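Local coordinates for protein ATP synthase epsilon chain (Caldalkalibacillus thermarum TA2.A1, PDB 5IK2) that forms the epsilon subunit of the rotary F1 sector of ATP synthase, which probably makes ATP using a proton gradient, and can itself bind ATP, at residues A93-L104 / H117-L128. The protein carries 2 engineered substitutions. Sequence-based numbering, arbitrary orientation.
Sequences AKKAKARHETIL and HKRALERAEVRL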
loop_
_atom_site.group_PDB
_atom_site.type_symbol
_atom_site.label_atom_id
_atom_site.label_comp_id
_atom_site.label_asym_id
_atom_site.label_seq_id
_atom_site.Cartn_x
_atom_site.Cartn_y
_atom_site.Cartn_z
ATOM N N ALA H 93 56.542 -2.411 -10.166
ATOM C CA ALA H 93 57.926 -1.965 -10.373
ATOM C C ALA H 93 58.498 -2.418 -11.717
ATOM O O ALA H 93 59.245 -1.672 -12.353
ATOM C CB ALA H 93 58.815 -2.449 -9.235
ATOM N N LYS H 94 58.158 -3.635 -12.140
ATOM C CA LYS H 94 58.579 -4.157 -13.447
ATOM C C LYS H 94 57.963 -3.375 -14.611
ATOM O O LYS H 94 58.658 -3.038 -15.574
ATOM C CB LYS H 94 58.236 -5.646 -13.577
ATOM C CG LYS H 94 59.086 -6.551 -12.702
ATOM C CD LYS H 94 58.707 -8.012 -12.876
ATOM C CE LYS H 94 59.568 -8.914 -12.008
ATOM N NZ LYS H 94 59.123 -10.334 -12.064
ATOM N N LYS H 95 56.664 -3.096 -14.516
ATOM C CA LYS H 95 55.957 -2.287 -15.519
ATOM C C LYS H 95 56.427 -0.830 -15.528
ATOM O O LYS H 95 56.487 -0.207 -16.588
ATOM C CB LYS H 95 54.438 -2.366 -15.316
ATOM C CG LYS H 95 53.859 -3.715 -15.712
ATOM C CD LYS H 95 52.498 -3.976 -15.089
ATOM C CE LYS H 95 52.015 -5.385 -15.407
ATOM N NZ LYS H 95 50.866 -5.797 -14.555
ATOM N N ALA H 96 56.759 -0.302 -14.350
ATOM C CA ALA H 96 57.355 1.030 -14.227
ATOM C C ALA H 96 58.768 1.081 -14.815
ATOM O O ALA H 96 59.130 2.061 -15.470
ATOM C CB ALA H 96 57.374 1.471 -12.771
ATOM N N LYS H 97 59.558 0.031 -14.577
ATOM C CA LYS H 97 60.904 -0.083 -15.153
ATOM C C LYS H 97 60.851 -0.102 -16.682
ATOM O O LYS H 97 61.543 0.680 -17.339
ATOM C CB LYS H 97 61.615 -1.348 -14.651
ATOM C CG LYS H 97 63.065 -1.480 -15.114
ATOM C CD LYS H 97 63.621 -2.879 -14.900
ATOM C CE LYS H 97 64.859 -3.108 -15.752
ATOM N NZ LYS H 97 65.525 -4.402 -15.449
ATOM N N ALA H 98 60.032 -1.001 -17.228
ATOM C CA ALA H 98 59.871 -1.155 -18.680
ATOM C C ALA H 98 59.301 0.100 -19.353
ATOM O O ALA H 98 59.656 0.407 -20.494
ATOM C CB ALA H 98 58.995 -2.363 -18.989
ATOM N N ARG H 99 58.420 0.809 -18.648
ATOM C CA ARG H 99 57.868 2.079 -19.121
ATOM C C ARG H 99 58.966 3.135 -19.272
ATOM O O ARG H 99 59.199 3.644 -20.371
ATOM C CB ARG H 99 56.786 2.581 -18.151
ATOM C CG ARG H 99 56.140 3.919 -18.507
ATOM C CD ARG H 99 55.487 4.565 -17.293
ATOM N NE ARG H 99 55.083 5.947 -17.554
ATOM C CZ ARG H 99 54.565 6.781 -16.649
ATOM N NH1 ARG H 99 54.369 6.396 -15.387
ATOM N NH2 ARG H 99 54.239 8.019 -17.010
ATOM N N HIS H 100 59.638 3.445 -18.167
ATOM C CA HIS H 100 60.577 4.569 -18.115
ATOM C C HIS H 100 61.886 4.337 -18.877
ATOM O O HIS H 100 62.430 5.284 -19.439
ATOM C CB HIS H 100 60.868 4.966 -16.661
ATOM C CG HIS H 100 59.667 5.488 -15.933
ATOM N ND1 HIS H 100 58.898 6.523 -16.420
ATOM C CD2 HIS H 100 59.104 5.124 -14.758
ATOM C CE1 HIS H 100 57.911 6.770 -15.579
ATOM N NE2 HIS H 100 58.013 5.934 -14.561
ATOM N N GLU H 101 62.380 3.099 -18.907
ATOM C CA GLU H 101 63.635 2.791 -19.609
ATOM C C GLU H 101 63.500 2.864 -21.138
ATOM O O GLU H 101 64.430 3.307 -21.814
ATOM C CB GLU H 101 64.209 1.433 -19.162
ATOM C CG GLU H 101 63.559 0.193 -19.772
ATOM C CD GLU H 101 63.983 -1.101 -19.093
ATOM O OE1 GLU H 101 63.318 -2.133 -19.322
ATOM O OE2 GLU H 101 64.979 -1.098 -18.336
ATOM N N THR H 102 62.354 2.435 -21.672
ATOM C CA THR H 102 62.097 2.490 -23.121
ATOM C C THR H 102 61.847 3.921 -23.618
ATOM O O THR H 102 62.217 4.254 -24.747
ATOM C CB THR H 102 60.913 1.591 -23.538
ATOM O OG1 THR H 102 59.738 1.965 -22.811
ATOM C CG2 THR H 102 61.231 0.118 -23.279
ATOM N N ILE H 103 61.221 4.753 -22.782
ATOM C CA ILE H 103 61.066 6.190 -23.064
ATOM C C ILE H 103 62.426 6.901 -23.004
ATOM O O ILE H 103 62.733 7.725 -23.867
ATOM C CB ILE H 103 60.065 6.871 -22.089
ATOM C CG1 ILE H 103 58.651 6.315 -22.298
ATOM C CG2 ILE H 103 60.046 8.388 -22.280
ATOM C CD1 ILE H 103 57.679 6.637 -21.179
ATOM N N LEU H 104 63.226 6.573 -21.987
ATOM C CA LEU H 104 64.539 7.201 -21.767
ATOM C C LEU H 104 65.534 6.945 -22.907
ATOM O O LEU H 104 66.362 7.806 -23.205
ATOM C CB LEU H 104 65.147 6.728 -20.439
ATOM C CG LEU H 104 66.272 7.577 -19.842
ATOM C CD1 LEU H 104 65.709 8.836 -19.195
ATOM C CD2 LEU H 104 67.074 6.769 -18.831
ATOM N N HIS H 117 61.766 10.914 -15.808
ATOM C CA HIS H 117 61.787 9.492 -16.177
ATOM C C HIS H 117 62.988 8.741 -15.590
ATOM O O HIS H 117 62.850 7.588 -15.172
ATOM C CB HIS H 117 61.758 9.312 -17.704
ATOM C CG HIS H 117 60.497 9.795 -18.354
ATOM N ND1 HIS H 117 59.244 9.559 -17.831
ATOM C CD2 HIS H 117 60.297 10.478 -19.507
ATOM C CE1 HIS H 117 58.329 10.092 -18.621
ATOM N NE2 HIS H 117 58.942 10.654 -19.646
ATOM N N LYS H 118 64.156 9.386 -15.564
ATOM C CA LYS H 118 65.378 8.763 -15.035
ATOM C C LYS H 118 65.288 8.502 -13.528
ATOM O O LYS H 118 65.723 7.451 -13.055
ATOM C CB LYS H 118 66.611 9.621 -15.345
ATOM C CG LYS H 118 67.936 8.907 -15.108
ATOM C CD LYS H 118 69.117 9.743 -15.572
ATOM C CE LYS H 118 70.429 9.009 -15.353
ATOM N NZ LYS H 118 71.606 9.832 -15.750
ATOM N N ARG H 119 64.732 9.462 -12.788
ATOM C CA ARG H 119 64.489 9.297 -11.347
ATOM C C ARG H 119 63.419 8.237 -11.061
ATOM O O ARG H 119 63.558 7.459 -10.115
ATOM C CB ARG H 119 64.115 10.636 -10.691
ATOM C CG ARG H 119 65.302 11.574 -10.520
ATOM C CD ARG H 119 64.923 12.870 -9.817
ATOM N NE ARG H 119 64.185 13.785 -10.690
ATOM C CZ ARG H 119 63.821 15.031 -10.372
ATOM N NH1 ARG H 119 64.114 15.557 -9.181
ATOM N NH2 ARG H 119 63.152 15.765 -11.260
ATOM N N ALA H 120 62.367 8.210 -11.880
ATOM C CA ALA H 120 61.319 7.181 -11.786
ATOM C C ALA H 120 61.834 5.778 -12.147
ATOM O O ALA H 120 61.383 4.786 -11.571
ATOM C CB ALA H 120 60.129 7.549 -12.661
ATOM N N LEU H 121 62.764 5.706 -13.101
ATOM C CA LEU H 121 63.450 4.452 -13.443
ATOM C C LEU H 121 64.326 3.955 -12.286
ATOM O O LEU H 121 64.336 2.760 -11.985
ATOM C CB LEU H 121 64.303 4.629 -14.709
ATOM C CG LEU H 121 65.170 3.455 -15.183
ATOM C CD1 LEU H 121 64.332 2.205 -15.408
ATOM C CD2 LEU H 121 65.923 3.834 -16.449
ATOM N N GLU H 122 65.059 4.874 -11.657
ATOM C CA GLU H 122 65.887 4.554 -10.486
ATOM C C GLU H 122 65.059 4.079 -9.287
ATOM O O GLU H 122 65.491 3.188 -8.554
ATOM C CB GLU H 122 66.745 5.759 -10.080
ATOM C CG GLU H 122 67.923 6.006 -11.010
ATOM C CD GLU H 122 68.625 7.331 -10.763
ATOM O OE1 GLU H 122 68.350 7.991 -9.737
ATOM O OE2 GLU H 122 69.467 7.709 -11.601
ATOM N N ARG H 123 63.886 4.684 -9.094
ATOM C CA ARG H 123 62.934 4.254 -8.062
ATOM C C ARG H 123 62.471 2.815 -8.292
ATOM O O ARG H 123 62.374 2.035 -7.343
ATOM C CB ARG H 123 61.719 5.188 -8.032
ATOM C CG ARG H 123 60.714 4.906 -6.924
ATOM C CD ARG H 123 59.478 5.780 -7.064
ATOM N NE ARG H 123 59.772 7.199 -6.851
ATOM C CZ ARG H 123 58.878 8.187 -6.941
ATOM N NH1 ARG H 123 57.603 7.934 -7.242
ATOM N NH2 ARG H 123 59.260 9.444 -6.723
ATOM N N ALA H 124 62.189 2.480 -9.550
ATOM C CA ALA H 124 61.717 1.144 -9.924
ATOM C C ALA H 124 62.786 0.067 -9.753
ATOM O O ALA H 124 62.502 -0.998 -9.204
ATOM C CB ALA H 124 61.204 1.147 -11.357
ATOM N N GLU H 125 64.002 0.344 -10.225
ATOM C CA GLU H 125 65.111 -0.622 -10.147
ATOM C C GLU H 125 65.568 -0.896 -8.708
ATOM O O GLU H 125 65.889 -2.038 -8.369
ATOM C CB GLU H 125 66.296 -0.172 -11.011
ATOM C CG GLU H 125 66.017 -0.259 -12.506
ATOM C CD GLU H 125 67.217 0.100 -13.368
ATOM O OE1 GLU H 125 67.932 1.074 -13.040
ATOM O OE2 GLU H 125 67.436 -0.589 -14.387
ATOM N N VAL H 126 65.593 0.144 -7.876
ATOM C CA VAL H 126 65.935 0.000 -6.453
ATOM C C VAL H 126 64.869 -0.807 -5.699
ATOM O O VAL H 126 65.209 -1.602 -4.821
ATOM C CB VAL H 126 66.179 1.379 -5.789
ATOM C CG1 VAL H 126 66.257 1.279 -4.269
ATOM C CG2 VAL H 126 67.463 1.993 -6.328
ATOM N N ARG H 127 63.596 -0.603 -6.042
ATOM C CA ARG H 127 62.498 -1.423 -5.500
ATOM C C ARG H 127 62.632 -2.911 -5.854
ATOM O O ARG H 127 62.301 -3.775 -5.038
ATOM C CB ARG H 127 61.133 -0.893 -5.967
ATOM C CG ARG H 127 60.630 0.295 -5.165
ATOM C CD ARG H 127 59.399 0.913 -5.803
ATOM N NE ARG H 127 58.799 1.950 -4.962
ATOM C CZ ARG H 127 57.771 2.724 -5.314
ATOM N NH1 ARG H 127 57.196 2.601 -6.511
ATOM N NH2 ARG H 127 57.310 3.635 -4.462
ATOM N N LEU H 128 63.114 -3.197 -7.064
ATOM C CA LEU H 128 63.362 -4.574 -7.510
ATOM C C LEU H 128 64.571 -5.214 -6.816
ATOM O O LEU H 128 64.525 -6.395 -6.472
ATOM C CB LEU H 128 63.533 -4.629 -9.034
ATOM C CG LEU H 128 62.273 -4.271 -9.838
ATOM C CD1 LEU H 128 62.628 -3.855 -11.258
ATOM C CD2 LEU H 128 61.274 -5.421 -9.846
#
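Ala-124 packs its CB against Ala-96 CB at 4.1 Å and against the carbonyl oxygen of Ala-93. It lies between two antiparallel helices whose segment axes come within 8.4 Å and cross at -147°. On one flank of this alanine seam, Leu-128 reaches Ala-93 CB through CD2. Leu-121, its CG anti to the backbone N (chi1 176°), sends its methyls across as a knob among Lys-97, His-100, Glu-101 and Leu-104, its CD2 lying 4.0 Å from Leu-104 CD2. Lys-97 answers as a knob among Leu-121, Ala-124, Glu-125 and Leu-128, its extended chain crossing Leu-128 at about a right angle, CD against CD1. On the other flank of Ala-124, Ala-120 CB sits over one face of the His-100 ring in a CH-pi contact, 3.5 Å from the centroid, while Arg-99 CD lies over the opposite face. The His-117 ring stands rim to rim with that of His-100, planes at 32°, and their ND1 atoms share a weak hydrogen bond of 3.4 Å; Ile-103 CG2 touches His-117 at CD2. Were His-100 an alanine, Ala-120 would probably lose its aromatic cover and His-117 ND1 this weak partner. At the polar edge, Lys-97 NZ and Glu-125 OE2 remain 4.4 Å apart, too far for a salt bridge. The segments belong to the C-terminal helical hairpin (helices 90-104 and 114-133), packed beside the N-terminal beta-sandwich: Arg-127 forms a salt bridge with Glu-83 and, like Arg-123, touches Thr-81 of strand 81-83, all residues of the known ATP site, in which Ala-89 and Ala-92 are engineered; no ATP is bound to this chain.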